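Polysaccharide biosynthesis protein CapD (Bacillus thuringiensis HD-771, PDB 6BWC) takes part in CMP-pseudaminic acid biosynthesis for flagellin glycosylation as the enzyme Pen, a short-chain dehydrogenase-type protein that binds NADP and UDP-N-acetylglucosamine. Local coordinates at the interface of chains A and B. Residues are numbered along the deposited sequence; one frame, centred on the assembly and turned at random. Chains: chain A/B, Polysaccharide biosynthesis protein CapD.

The interface of chains A and B. Residues chain A 95, 98-99, 102, 138; chain B 145, 148-149, 152.
The carboxylate of A:Glu95 and the guanidinium of B:Arg148 meet with their planes 86° apart, so the salt bridge is not the flat, two-pronged kind. At the guanidinium edge, in its plane, lies A:Glu95 OE2, whereas A:Glu95 OE1 stands well out of that plane and takes the hydrogen bond from B:Arg148 NE at 2.8 Å. That bond is bent, 116° at the hydrogen, and reaches OE1 on its syn side. B:Arg148 bends at chi2 and chi3, and B:Arg148 CG, a methylene, also lies against A:Asn138 CB, 3.8 Å away; a long side chain can thus combine apolar packing with a charged end. The carboxylate is also steadied within its own chain, because the backbone N of A:Asn138, in the first turn of helix 138-156, gives A:Glu95 OE2 a nearly straight bond of 2.6 Å. An acidic side chain suits a place beside this first turn, where the positive end of the helix dipole would probably favour its charged form.

Chi1 (-171°) carries the amide of A:Asn138, CG anti to the backbone N, to chain B, where OD1 is the atom that is met. B:Thr145 OG1 donates to A:Asn138 OD1 over 3.1 Å, nearly along the C=O axis. The threonine adds a methyl, B:Thr145 CG2, which touches A:Val102 CG2 at 3.7 Å. Compact A:Pro98, at the start of helix 98-118, presents its ring to two residues: A:Pro98 CB meets B:Leu149 CD1 at 3.8 Å, and CG and CD lie beside B:Ser152, whose small side chain fits against the ring. Helix 138-155 of chain B thereby packs on the starts of helices 98-118 and 138-156 and on A:Glu95, near the end of helix 91-96. The patch and its two-fold twin would probably help hold the two subunits together, if this pairing also forms in solution.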
loop_
_atom_site.group_PDB
_atom_site.type_symbol
_atom_site.label_atom_id
_atom_site.label_comp_id
_atom_site.label_asym_id
_atom_site.label_seq_id
_atom_site.Cartn_x
_atom_site.Cartn_y
_atom_site.Cartn_z
ATOM N N GLU A 95 6.545 -21.732 -12.729
ATOM C CA GLU A 95 7.555 -22.328 -11.811
ATOM C C GLU A 95 8.808 -21.466 -11.641
ATOM O O GLU A 95 9.402 -21.430 -10.556
ATOM C CB GLU A 95 8.074 -23.685 -12.295
ATOM C CG GLU A 95 7.043 -24.783 -12.491
ATOM C CD GLU A 95 6.439 -25.325 -11.220
ATOM O OE1 GLU A 95 7.014 -26.249 -10.587
ATOM O OE2 GLU A 95 5.336 -24.843 -10.909
ATOM N N PRO A 98 7.441 -17.843 -9.785
ATOM C CA PRO A 98 6.227 -18.251 -9.088
ATOM C C PRO A 98 5.413 -17.138 -8.426
ATOM O O PRO A 98 4.191 -17.234 -8.397
ATOM C CB PRO A 98 6.755 -19.195 -8.015
ATOM C CG PRO A 98 8.132 -18.719 -7.731
ATOM C CD PRO A 98 8.657 -18.275 -9.061
ATOM N N PHE A 99 6.048 -16.113 -7.872
ATOM C CA PHE A 99 5.262 -15.087 -7.208
ATOM C C PHE A 99 4.491 -14.249 -8.210
ATOM O O PHE A 99 3.365 -13.822 -7.906
ATOM C CB PHE A 99 6.098 -14.185 -6.301
ATOM C CG PHE A 99 5.267 -13.322 -5.412
ATOM C CD1 PHE A 99 4.399 -13.902 -4.479
ATOM C CD2 PHE A 99 5.301 -11.941 -5.520
ATOM C CE1 PHE A 99 3.632 -13.113 -3.618
ATOM C CE2 PHE A 99 4.526 -11.149 -4.675
ATOM C CZ PHE A 99 3.696 -11.733 -3.714
ATOM N N VAL A 102 1.305 -15.759 -8.807
ATOM C CA VAL A 102 0.375 -15.508 -7.707
ATOM C C VAL A 102 -0.268 -14.172 -7.931
ATOM O O VAL A 102 -1.481 -14.036 -7.793
ATOM C CB VAL A 102 1.059 -15.548 -6.330
ATOM C CG1 VAL A 102 0.193 -14.926 -5.225
ATOM C CG2 VAL A 102 1.359 -16.985 -5.990
ATOM N N ASN A 138 2.926 -25.020 -9.933
ATOM C CA ASN A 138 2.430 -23.802 -9.332
ATOM C C ASN A 138 1.212 -23.242 -10.046
ATOM O O ASN A 138 0.207 -22.958 -9.397
ATOM C CB ASN A 138 3.524 -22.742 -9.306
ATOM C CG ASN A 138 3.127 -21.545 -8.507
ATOM O OD1 ASN A 138 2.600 -21.695 -7.415
ATOM N ND2 ASN A 138 3.342 -20.351 -9.043
ATOM N N THR B 145 2.173 -24.102 -3.737
ATOM C CA THR B 145 2.654 -22.795 -4.186
ATOM C C THR B 145 3.813 -22.331 -3.292
ATOM O O THR B 145 4.873 -21.954 -3.795
ATOM C CB THR B 145 1.527 -21.738 -4.234
ATOM O OG1 THR B 145 0.524 -22.119 -5.194
ATOM C CG2 THR B 145 2.071 -20.361 -4.603
ATOM N N ARG B 148 7.089 -24.152 -3.929
ATOM C CA ARG B 148 7.637 -23.638 -5.193
ATOM C C ARG B 148 8.414 -22.347 -4.983
ATOM O O ARG B 148 9.578 -22.252 -5.405
ATOM C CB ARG B 148 6.498 -23.368 -6.193
ATOM C CG ARG B 148 6.400 -24.250 -7.419
ATOM C CD ARG B 148 7.007 -25.611 -7.257
ATOM N NE ARG B 148 6.251 -26.644 -7.944
ATOM C CZ ARG B 148 6.151 -27.906 -7.508
ATOM N NH1 ARG B 148 5.427 -28.794 -8.180
ATOM N NH2 ARG B 148 6.754 -28.303 -6.398
ATOM N N LEU B 149 7.750 -21.363 -4.355
ATOM C CA LEU B 149 8.384 -20.125 -3.847
ATOM C C LEU B 149 9.752 -20.359 -3.167
ATOM O O LEU B 149 10.742 -19.761 -3.564
ATOM C CB LEU B 149 7.439 -19.410 -2.862
ATOM C CG LEU B 149 6.537 -18.296 -3.360
ATOM C CD1 LEU B 149 5.614 -18.783 -4.458
ATOM C CD2 LEU B 149 5.724 -17.743 -2.199
ATOM N N SER B 152 12.135 -21.702 -5.878
ATOM C CA SER B 152 12.482 -20.530 -6.678
ATOM C C SER B 152 13.379 -19.510 -5.962
ATOM O O SER B 152 14.212 -18.893 -6.577
ATOM C CB SER B 152 11.232 -19.823 -7.147
ATOM O OG SER B 152 11.585 -18.564 -7.659
#